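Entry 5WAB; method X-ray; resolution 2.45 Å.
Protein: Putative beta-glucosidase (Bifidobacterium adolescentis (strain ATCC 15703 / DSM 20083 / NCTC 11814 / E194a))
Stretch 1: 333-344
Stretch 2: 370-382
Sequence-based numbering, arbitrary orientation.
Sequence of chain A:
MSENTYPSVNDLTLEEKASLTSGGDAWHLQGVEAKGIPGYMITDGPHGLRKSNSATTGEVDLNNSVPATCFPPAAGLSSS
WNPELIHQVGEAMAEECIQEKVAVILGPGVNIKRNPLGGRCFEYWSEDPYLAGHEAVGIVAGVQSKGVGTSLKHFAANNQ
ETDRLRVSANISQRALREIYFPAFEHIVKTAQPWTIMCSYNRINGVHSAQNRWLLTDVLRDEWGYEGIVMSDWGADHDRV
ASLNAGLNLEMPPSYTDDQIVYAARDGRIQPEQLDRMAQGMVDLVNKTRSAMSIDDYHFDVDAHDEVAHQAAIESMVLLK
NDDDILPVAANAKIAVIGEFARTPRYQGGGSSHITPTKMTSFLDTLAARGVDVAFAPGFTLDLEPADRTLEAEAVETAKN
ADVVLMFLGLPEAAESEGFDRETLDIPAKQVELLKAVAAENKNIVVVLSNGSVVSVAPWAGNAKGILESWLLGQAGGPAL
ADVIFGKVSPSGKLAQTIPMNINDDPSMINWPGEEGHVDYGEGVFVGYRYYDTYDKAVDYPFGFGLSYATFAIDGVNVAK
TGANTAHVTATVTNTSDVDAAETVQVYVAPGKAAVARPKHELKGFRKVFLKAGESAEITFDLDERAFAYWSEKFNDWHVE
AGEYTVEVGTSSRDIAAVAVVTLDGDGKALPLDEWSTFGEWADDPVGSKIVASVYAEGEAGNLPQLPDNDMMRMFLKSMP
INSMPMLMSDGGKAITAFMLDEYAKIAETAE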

# COMPACT_ATOMS: atom_id res chain seq x y z
N LYS A 333 30.91 -18.82 -11.51
CA LYS A 333 31.62 -18.59 -10.26
C LYS A 333 31.08 -17.31 -9.63
O LYS A 333 31.33 -16.20 -10.12
CB LYS A 333 33.13 -18.51 -10.50
CG LYS A 333 33.99 -18.46 -9.24
CD LYS A 333 35.46 -18.46 -9.59
CE LYS A 333 36.33 -18.63 -8.36
NZ LYS A 333 36.15 -17.53 -7.35
N ILE A 334 30.33 -17.47 -8.53
CA ILE A 334 29.57 -16.38 -7.95
C ILE A 334 30.33 -15.81 -6.76
O ILE A 334 30.91 -16.56 -5.96
CB ILE A 334 28.17 -16.86 -7.53
CG1 ILE A 334 27.55 -17.78 -8.59
CG2 ILE A 334 27.24 -15.67 -7.28
CD1 ILE A 334 27.34 -17.09 -9.93
N ALA A 335 30.34 -14.50 -6.65
CA ALA A 335 30.85 -13.81 -5.48
C ALA A 335 29.68 -13.07 -4.83
O ALA A 335 29.14 -12.12 -5.41
CB ALA A 335 31.96 -12.83 -5.84
N VAL A 336 29.29 -13.51 -3.64
CA VAL A 336 28.19 -12.88 -2.92
C VAL A 336 28.80 -11.96 -1.88
O VAL A 336 29.59 -12.40 -1.03
CB VAL A 336 27.26 -13.93 -2.30
CG1 VAL A 336 26.20 -13.24 -1.46
CG2 VAL A 336 26.62 -14.78 -3.38
N ILE A 337 28.46 -10.67 -1.95
CA ILE A 337 29.02 -9.65 -1.08
C ILE A 337 27.87 -8.86 -0.44
O ILE A 337 26.90 -8.52 -1.12
CB ILE A 337 29.98 -8.70 -1.83
CG1 ILE A 337 31.13 -9.48 -2.45
CG2 ILE A 337 30.53 -7.63 -0.90
CD1 ILE A 337 32.09 -8.61 -3.22
N GLY A 338 28.00 -8.59 0.85
CA GLY A 338 26.98 -7.82 1.56
C GLY A 338 26.37 -8.65 2.67
O GLY A 338 25.90 -9.76 2.46
N GLU A 339 26.38 -8.08 3.88
CA GLU A 339 25.89 -8.78 5.06
C GLU A 339 24.41 -9.11 4.95
O GLU A 339 23.93 -10.01 5.66
CB GLU A 339 26.17 -7.93 6.31
CG GLU A 339 25.83 -8.60 7.63
CD GLU A 339 26.56 -9.92 7.82
OE1 GLU A 339 27.73 -10.02 7.40
OE2 GLU A 339 25.96 -10.86 8.39
N PHE A 340 23.66 -8.41 4.10
CA PHE A 340 22.25 -8.72 3.92
C PHE A 340 22.05 -10.14 3.40
O PHE A 340 20.99 -10.74 3.62
CB PHE A 340 21.60 -7.73 2.95
CG PHE A 340 21.53 -6.32 3.46
CD1 PHE A 340 20.61 -5.97 4.44
CD2 PHE A 340 22.37 -5.34 2.96
CE1 PHE A 340 20.54 -4.67 4.91
CE2 PHE A 340 22.30 -4.04 3.43
CZ PHE A 340 21.39 -3.71 4.41
N ALA A 341 23.05 -10.69 2.70
CA ALA A 341 22.92 -12.05 2.18
C ALA A 341 22.99 -13.10 3.28
O ALA A 341 22.41 -14.18 3.14
CB ALA A 341 24.00 -12.31 1.14
N ARG A 342 23.70 -12.81 4.38
CA ARG A 342 23.75 -13.72 5.51
C ARG A 342 22.78 -13.34 6.62
O ARG A 342 22.16 -14.23 7.22
CB ARG A 342 25.18 -13.80 6.06
CG ARG A 342 25.33 -14.75 7.23
CD ARG A 342 26.78 -14.84 7.66
NE ARG A 342 27.41 -13.54 7.79
CZ ARG A 342 28.67 -13.38 8.18
NH1 ARG A 342 29.41 -14.44 8.48
NH2 ARG A 342 29.20 -12.16 8.28
N THR A 343 22.62 -12.05 6.91
CA THR A 343 21.66 -11.57 7.90
C THR A 343 20.60 -10.77 7.16
O THR A 343 20.73 -9.55 6.98
CB THR A 343 22.34 -10.70 8.96
OG1 THR A 343 23.49 -11.38 9.47
CG2 THR A 343 21.37 -10.42 10.10
N PRO A 344 19.53 -11.41 6.70
CA PRO A 344 18.59 -10.73 5.81
C PRO A 344 17.74 -9.70 6.54
O PRO A 344 17.40 -9.87 7.72
CB PRO A 344 17.72 -11.87 5.26
CG PRO A 344 17.77 -12.90 6.33
CD PRO A 344 19.16 -12.83 6.90
N GLY A 370 23.30 -26.43 -3.89
CA GLY A 370 24.52 -26.84 -4.54
C GLY A 370 25.28 -25.73 -5.22
O GLY A 370 26.38 -25.97 -5.73
N VAL A 371 24.73 -24.52 -5.26
CA VAL A 371 25.41 -23.38 -5.87
C VAL A 371 26.58 -22.99 -4.97
O VAL A 371 26.40 -22.52 -3.85
CB VAL A 371 24.45 -22.20 -6.06
CG1 VAL A 371 25.19 -21.00 -6.64
CG2 VAL A 371 23.29 -22.60 -6.96
N ASP A 372 27.80 -23.20 -5.47
CA ASP A 372 29.00 -22.87 -4.71
C ASP A 372 29.39 -21.42 -5.00
O ASP A 372 29.51 -21.01 -6.16
CB ASP A 372 30.15 -23.81 -5.07
N VAL A 373 29.55 -20.64 -3.93
CA VAL A 373 29.85 -19.22 -4.02
C VAL A 373 30.97 -18.90 -3.05
O VAL A 373 31.35 -19.72 -2.20
CB VAL A 373 28.61 -18.33 -3.72
CG1 VAL A 373 27.40 -18.82 -4.49
CG2 VAL A 373 28.32 -18.31 -2.23
N ALA A 374 31.52 -17.70 -3.19
CA ALA A 374 32.46 -17.13 -2.23
C ALA A 374 31.77 -15.93 -1.58
O ALA A 374 31.34 -15.01 -2.28
CB ALA A 374 33.76 -16.72 -2.90
N PHE A 375 31.67 -15.95 -0.26
CA PHE A 375 30.98 -14.90 0.47
C PHE A 375 31.97 -14.00 1.20
O PHE A 375 32.97 -14.47 1.75
CB PHE A 375 29.99 -15.50 1.48
CG PHE A 375 29.38 -14.48 2.39
CD1 PHE A 375 28.48 -13.55 1.91
CD2 PHE A 375 29.67 -14.49 3.74
CE1 PHE A 375 27.90 -12.62 2.75
CE2 PHE A 375 29.09 -13.57 4.60
CZ PHE A 375 28.21 -12.63 4.10
N ALA A 376 31.67 -12.70 1.19
CA ALA A 376 32.41 -11.73 1.96
C ALA A 376 31.38 -10.74 2.50
O ALA A 376 30.57 -10.21 1.72
CB ALA A 376 33.47 -11.01 1.12
N PRO A 377 31.37 -10.49 3.81
CA PRO A 377 30.39 -9.53 4.35
C PRO A 377 30.53 -8.15 3.75
O PRO A 377 29.53 -7.49 3.46
CB PRO A 377 30.68 -9.54 5.86
CG PRO A 377 31.42 -10.82 6.10
CD PRO A 377 32.21 -11.08 4.86
N GLY A 378 31.76 -7.69 3.54
CA GLY A 378 32.01 -6.37 2.97
C GLY A 378 31.79 -5.22 3.91
O GLY A 378 32.64 -4.33 4.02
N PHE A 379 30.66 -5.21 4.60
CA PHE A 379 30.31 -4.12 5.50
C PHE A 379 29.46 -4.67 6.63
O PHE A 379 29.00 -5.82 6.58
CB PHE A 379 29.59 -2.99 4.75
CG PHE A 379 28.36 -3.44 4.01
CD1 PHE A 379 27.11 -3.40 4.61
CD2 PHE A 379 28.45 -3.91 2.71
CE1 PHE A 379 25.98 -3.82 3.93
CE2 PHE A 379 27.33 -4.33 2.03
CZ PHE A 379 26.09 -4.28 2.64
N THR A 380 29.25 -3.85 7.65
CA THR A 380 28.40 -4.21 8.77
C THR A 380 27.07 -3.48 8.69
O THR A 380 26.95 -2.42 8.05
CB THR A 380 29.11 -3.91 10.09
OG1 THR A 380 29.55 -2.55 10.10
CG2 THR A 380 30.31 -4.82 10.26
N LEU A 381 26.05 -4.06 9.33
CA LEU A 381 24.71 -3.49 9.32
C LEU A 381 24.50 -2.47 10.43
O LEU A 381 23.37 -2.31 10.91
CB LEU A 381 23.67 -4.61 9.40
CG LEU A 381 23.71 -5.62 8.25
CD1 LEU A 381 22.58 -6.64 8.35
CD2 LEU A 381 23.69 -4.91 6.90
N ASP A 382 25.55 -1.79 10.85
CA ASP A 382 25.49 -0.78 11.90
C ASP A 382 25.96 0.56 11.34
O ASP A 382 26.33 0.68 10.17
CB ASP A 382 26.33 -1.19 13.11
CG ASP A 382 27.72 -1.66 12.74
OD1 ASP A 382 28.31 -1.12 11.78
OD2 ASP A 382 28.23 -2.56 13.43

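Adjacent parallel strands share a simple grammar: the residues of one strand alternate between bonding to the neighbour and turning their peptides away, and side chains at paired positions fall on the same face. The contact between 333-344 and 370-382 illustrates this, and also how such a pairing is finished once the strands end.

Val-371 makes only a loose approach, its CG1 lying 4.4 Å from CG1 of Ile-334. Val-373 packs more closely, with CG1 3.7 Å from CB of Ile-334 and CG2 4.1 Å from CG2 of Val-336. The ladder proper is carried by Ala-374 and Ala-376. Ala-374 N donates to Ile-334 O (3.1 Å) and Ala-374 O accepts from Val-336 N (2.9 Å); Ala-376 N donates to Val-336 O (3.1 Å) and Ala-376 O accepts from Gly-338 N (3.2 Å). Each alanine thus clasps two residues spaced two apart, the parallel signature.

Phe-375, between them, makes no such bonds, but its CA sits 3.2 Å from Val-336 O in a CA-H...O contact. Its side chain shares a face with Val-336 and reaches on to Arg-342, where Phe-375 CE2 lies over one face of the guanidinium, 3.6 Å from Arg-342 NE. That guanidinium is held by Glu-339 within its own stretch, through a salt bridge from Arg-342 NH2 to Glu-339 OE1 (2.7 Å).

Beyond the strand, Pro-377 CG packs 3.4 Å from Arg-342 NH2. Gly-378 suits its positive phi, and a CB there would crowd Ile-337 CG2. Phe-379 brings CE2 to 3.5 Å from Gly-338 CA, while its ring meets that of Phe-340 obliquely, planes at 57°. Leu-381 closes the contact: its CD2 lies over the Phe-340 ring, 3.7 Å from the centroid, and its CG is 3.7 Å from Glu-339 CG.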